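Local coordinates for lyase/mutase (Burkholderia cenocepacia, PDB 4LSB), which is an enzyme of the lyase/mutase kind that has a TIM-barrel type of fold and binds a magnesium ion, at residues Ala31-Asn36 and Ala49-Leu54; Val192-Gly197 and Asn216-Leu221. One frame throughout, in Å; residues are numbered along the deposited sequence.

In the fold
Both contacts are buried and belong to the same parallel barrel sheet. Contact 1 sets strand 32-34 against the loop that leaves helix 40-48 and enters strand 54-55; contact 2 sets neighbouring strands 192-194 and 215-218, with the loops that follow them, side by side. Their centres lie about 15 Å apart, and they meet where Ile-34 CG2 comes 4.1 Å from Asn-216 OD1. At the loop of contact 1 no direct hydrogen bond crosses; proline, phenylalanine and aliphatic groups touch, and one water bridges the backbones. Strand-paired contact 2 has one direct backbone bond, three bridging waters, one of them weakly held, and an amide against a tyrosine ring. The second subunit packs on Ile-33 and Phe-51 of contact 1 and on Met-219 of contact 2.

Contact 1. Residues Ala31-Asn36 and Ala49-Leu54; sequences AFIIPN and AGFEAL
Pro-35 lies over one face of the Phe-51 ring. Its CG stands 3.8 Å from the ring centroid and 21° off the normal, which identifies a CH-pi contact, displaced toward the rim so that Phe-51 CG is the nearest ring atom. The Phe-51 side chain leaves with CG anti to its carbonyl carbon (chi1 -71°) and crosses those of Pro-35 and Ile-33 at a slant. Ile-33 meets the ring through CG2, 4.0 Å from Phe-51 CE1. Arg-261 of the second subunit adds a cation-pi contact to the same ring.

Farther along, the Ile-34 branch ending in CD1 lies 3.9 Å from Ala-53 CB and also packs on the Leu-54 carbonyl. Pro-35 CD approaches Ala-53 O at 3.3 Å, a buried carbonyl oxygen with no hydrogen-bond partner in the model, while Leu-54 CA makes a bent CA-H...O contact with Pro-35 O, the carbon and oxygen 3.5 Å apart (134° at H).

With no direct hydrogen bond between the segments, water 1 makes the polar link: it accepts from Glu-52 N at 2.7 Å and donates to Ile-33 O at 2.8 Å, sitting in plane at the Phe-51 ring edge. Helix 40-48, ended by a Schellman motif at Gly-50, connects the two sides, and Pro-35 pairs through its backbone with Ala-55: the first beta-alpha-beta unit of a TIM barrel.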
# COMPACT_ATOMS: atom_id res chain seq x y z
N ALA B 31 -26.14 -12.04 4.38
CA ALA B 31 -24.70 -11.99 4.73
C ALA B 31 -24.14 -10.64 4.29
O ALA B 31 -24.63 -10.03 3.37
CB ALA B 31 -23.93 -13.12 4.02
N PHE B 32 -23.07 -10.20 4.96
CA PHE B 32 -22.39 -8.96 4.54
C PHE B 32 -20.93 -9.21 4.32
O PHE B 32 -20.36 -10.11 4.88
CB PHE B 32 -22.60 -7.79 5.53
CG PHE B 32 -21.85 -7.92 6.83
CD1 PHE B 32 -22.36 -8.67 7.88
CD2 PHE B 32 -20.67 -7.22 7.03
CE1 PHE B 32 -21.67 -8.77 9.07
CE2 PHE B 32 -19.97 -7.31 8.22
CZ PHE B 32 -20.46 -8.12 9.24
N ILE B 33 -20.30 -8.37 3.52
CA ILE B 33 -18.89 -8.53 3.22
C ILE B 33 -18.15 -7.55 4.15
O ILE B 33 -18.55 -6.40 4.29
CB ILE B 33 -18.57 -8.22 1.75
CG1 ILE B 33 -19.25 -9.24 0.84
CG2 ILE B 33 -17.08 -8.22 1.52
CD1 ILE B 33 -19.16 -8.94 -0.66
N ILE B 34 -17.10 -8.05 4.76
CA ILE B 34 -16.18 -7.25 5.53
C ILE B 34 -14.83 -7.28 4.81
O ILE B 34 -14.09 -8.29 4.83
CB ILE B 34 -16.11 -7.67 7.01
CG1 ILE B 34 -15.23 -6.68 7.79
CG2 ILE B 34 -15.58 -9.08 7.18
CD1 ILE B 34 -15.39 -6.79 9.30
N PRO B 35 -14.54 -6.20 4.05
CA PRO B 35 -13.31 -6.24 3.26
C PRO B 35 -12.10 -5.87 4.07
O PRO B 35 -12.23 -5.31 5.19
CB PRO B 35 -13.60 -5.21 2.18
CG PRO B 35 -14.38 -4.18 2.89
CD PRO B 35 -15.28 -4.95 3.82
N ASN B 36 -10.93 -6.14 3.51
CA ASN B 36 -9.67 -6.08 4.23
C ASN B 36 -8.64 -5.10 3.57
O ASN B 36 -7.82 -5.51 2.78
CB ASN B 36 -8.99 -7.46 4.32
CG ASN B 36 -9.88 -8.54 4.96
OD1 ASN B 36 -10.79 -9.07 4.32
ND2 ASN B 36 -9.61 -8.88 6.22
N ALA B 49 -16.54 3.36 -1.05
CA ALA B 49 -17.26 2.34 -1.85
C ALA B 49 -18.62 1.88 -1.23
O ALA B 49 -19.42 1.19 -1.87
CB ALA B 49 -16.40 1.10 -2.06
N GLY B 50 -18.84 2.19 0.03
CA GLY B 50 -20.08 1.80 0.67
C GLY B 50 -20.01 0.63 1.63
O GLY B 50 -21.03 0.24 2.16
N PHE B 51 -18.81 0.12 1.92
CA PHE B 51 -18.71 -0.99 2.90
C PHE B 51 -19.04 -0.45 4.28
O PHE B 51 -18.94 0.79 4.53
CB PHE B 51 -17.38 -1.70 2.82
CG PHE B 51 -17.22 -2.50 1.58
CD1 PHE B 51 -17.84 -3.73 1.47
CD2 PHE B 51 -16.48 -2.01 0.51
CE1 PHE B 51 -17.69 -4.50 0.30
CE2 PHE B 51 -16.37 -2.75 -0.67
CZ PHE B 51 -16.98 -4.01 -0.76
N GLU B 52 -19.54 -1.34 5.14
CA GLU B 52 -20.05 -0.92 6.46
C GLU B 52 -19.14 -1.27 7.63
O GLU B 52 -19.40 -0.88 8.77
CB GLU B 52 -21.43 -1.51 6.68
CG GLU B 52 -22.51 -0.77 5.89
CD GLU B 52 -23.84 -1.48 5.98
OE1 GLU B 52 -24.62 -1.12 6.87
OE2 GLU B 52 -24.10 -2.41 5.22
N ALA B 53 -18.08 -2.00 7.34
CA ALA B 53 -17.09 -2.38 8.34
C ALA B 53 -15.85 -2.71 7.60
O ALA B 53 -15.90 -2.99 6.40
CB ALA B 53 -17.58 -3.59 9.08
N LEU B 54 -14.74 -2.75 8.30
CA LEU B 54 -13.44 -3.18 7.72
C LEU B 54 -12.79 -4.20 8.65
O LEU B 54 -13.02 -4.16 9.86
CB LEU B 54 -12.50 -1.95 7.55
CG LEU B 54 -13.09 -0.77 6.79
CD1 LEU B 54 -12.16 0.43 6.87
CD2 LEU B 54 -13.33 -1.11 5.36
O HOH W 1 -19.86 -4.00 4.60

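Contact 2. Residues Val192-Gly197 and Asn216-Leu221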
# COMPACT_ATOMS: atom_id res chain seq x y z
N VAL B 192 -18.72 -14.73 16.92
CA VAL B 192 -18.66 -15.08 15.50
C VAL B 192 -17.66 -16.20 15.38
O VAL B 192 -16.68 -16.22 16.13
CB VAL B 192 -18.22 -13.91 14.62
CG1 VAL B 192 -18.20 -14.33 13.15
CG2 VAL B 192 -19.10 -12.70 14.83
N LEU B 193 -17.97 -17.19 14.56
CA LEU B 193 -17.11 -18.37 14.44
C LEU B 193 -16.54 -18.44 13.01
O LEU B 193 -17.20 -18.15 12.05
CB LEU B 193 -17.86 -19.68 14.75
CG LEU B 193 -18.31 -19.90 16.19
CD1 LEU B 193 -17.16 -19.77 17.19
CD2 LEU B 193 -19.45 -18.95 16.51
N TYR B 194 -15.29 -18.86 12.88
CA TYR B 194 -14.62 -18.79 11.57
C TYR B 194 -13.58 -19.91 11.44
O TYR B 194 -12.67 -20.00 12.26
CB TYR B 194 -13.98 -17.41 11.44
CG TYR B 194 -13.03 -17.07 10.27
CD1 TYR B 194 -13.01 -17.75 9.06
CD2 TYR B 194 -12.19 -15.97 10.38
CE1 TYR B 194 -12.14 -17.38 8.03
CE2 TYR B 194 -11.34 -15.61 9.38
CZ TYR B 194 -11.32 -16.32 8.20
OH TYR B 194 -10.44 -15.87 7.23
N ALA B 195 -13.75 -20.75 10.40
CA ALA B 195 -12.75 -21.79 10.04
C ALA B 195 -12.15 -21.53 8.64
O ALA B 195 -12.71 -21.96 7.66
CB ALA B 195 -13.41 -23.15 10.06
N PRO B 196 -11.02 -20.83 8.56
CA PRO B 196 -10.49 -20.53 7.25
C PRO B 196 -10.03 -21.81 6.55
O PRO B 196 -9.58 -22.75 7.20
CB PRO B 196 -9.34 -19.57 7.53
CG PRO B 196 -9.01 -19.78 8.96
CD PRO B 196 -10.21 -20.23 9.64
N GLY B 197 -10.21 -21.86 5.23
CA GLY B 197 -9.90 -23.12 4.51
C GLY B 197 -11.05 -24.03 4.17
O GLY B 197 -10.93 -24.81 3.23
N ASN B 216 -18.28 -16.54 9.88
CA ASN B 216 -17.56 -15.80 8.84
C ASN B 216 -16.92 -16.85 7.96
O ASN B 216 -16.36 -17.82 8.46
CB ASN B 216 -16.45 -14.94 9.50
CG ASN B 216 -15.59 -14.19 8.50
OD1 ASN B 216 -15.78 -13.01 8.33
ND2 ASN B 216 -14.57 -14.83 7.91
N VAL B 217 -16.99 -16.63 6.64
CA VAL B 217 -16.29 -17.45 5.66
C VAL B 217 -15.38 -16.51 4.86
O VAL B 217 -15.78 -15.38 4.54
CB VAL B 217 -17.29 -18.11 4.70
CG1 VAL B 217 -16.60 -18.63 3.47
CG2 VAL B 217 -18.04 -19.21 5.46
N VAL B 218 -14.15 -16.94 4.61
CA VAL B 218 -13.21 -16.15 3.80
C VAL B 218 -13.22 -16.69 2.38
O VAL B 218 -13.30 -17.88 2.16
CB VAL B 218 -11.76 -16.14 4.36
CG1 VAL B 218 -11.16 -17.54 4.39
CG2 VAL B 218 -10.89 -15.21 3.54
N MET B 219 -13.19 -15.76 1.43
CA MET B 219 -13.16 -16.09 0.06
C MET B 219 -11.82 -15.62 -0.54
O MET B 219 -11.33 -14.53 -0.21
CB MET B 219 -14.34 -15.46 -0.68
CG MET B 219 -15.58 -16.29 -0.54
SD MET B 219 -15.48 -17.80 -1.52
CE MET B 219 -15.90 -19.02 -0.30
N GLY B 220 -11.28 -16.48 -1.41
CA GLY B 220 -10.09 -16.17 -2.19
C GLY B 220 -8.76 -16.60 -1.60
O GLY B 220 -7.69 -16.20 -2.08
N LEU B 221 -8.81 -17.42 -0.54
CA LEU B 221 -7.60 -17.81 0.21
C LEU B 221 -7.08 -19.08 -0.41
O LEU B 221 -5.88 -19.19 -0.70
CB LEU B 221 -7.90 -18.00 1.71
O HOH W 2 -15.82 -20.57 8.44
O HOH W 3 -13.70 -19.82 5.60
O HOH W 4 -12.51 -20.86 3.40
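Tyr-194 and Asn-216 carry this contact between two parallel neighbours in the barrel, strands 192-194 and 215-218, which helix 201-211 joins into a beta-alpha-beta unit.

Backbone polar links come first. Asn-216 N donates to Leu-193 O at 2.9 Å with an N-H...O angle of 160°, the one direct hydrogen bond across the segments. Beyond it, waters take over from direct pairing. Water 2 accepts from Ala-195 N and donates to Asn-216 O, 2.8 Å away; water 3 accepts from Val-218 N at 3.1 Å and donates to Ala-195 O. A weak bridge through water 4, with both bonds weak, joins Gly-197 N to Val-218 O. This series is evidence that the chains are spaced one water apart past Tyr-194.

The flat groups form the second layer. Tyr-194 and Asn-216 lie side by side and point the same way, each with CG anti to its backbone N. The amide is tilted 55° from the ring plane, and it is Asn-216 ND2 that comes over the centre of the Tyr-194 ring, 3.3 Å above its plane, while Pro-196 CD covers the opposite face nearer the rim. The amide does not depend on the ring for its polar partners: OD1 accepts from Arg-238 NE, and ND2 is hydrogen-bonded to Ser-240 OG.

Van der Waals contacts complete the set. Val-192 CG1 packs against Asn-216 CB, and Pro-196, whose side chain is about 9 Å from the bound magnesium ion, touches Val-218 CG1 through CB. That same methyl lies in plane at the edge of the Tyr-194 ring, 3.8 Å from CE1, and Val-218 CB makes a close carbon-oxygen approach to Tyr-194 OH at 3.2 Å.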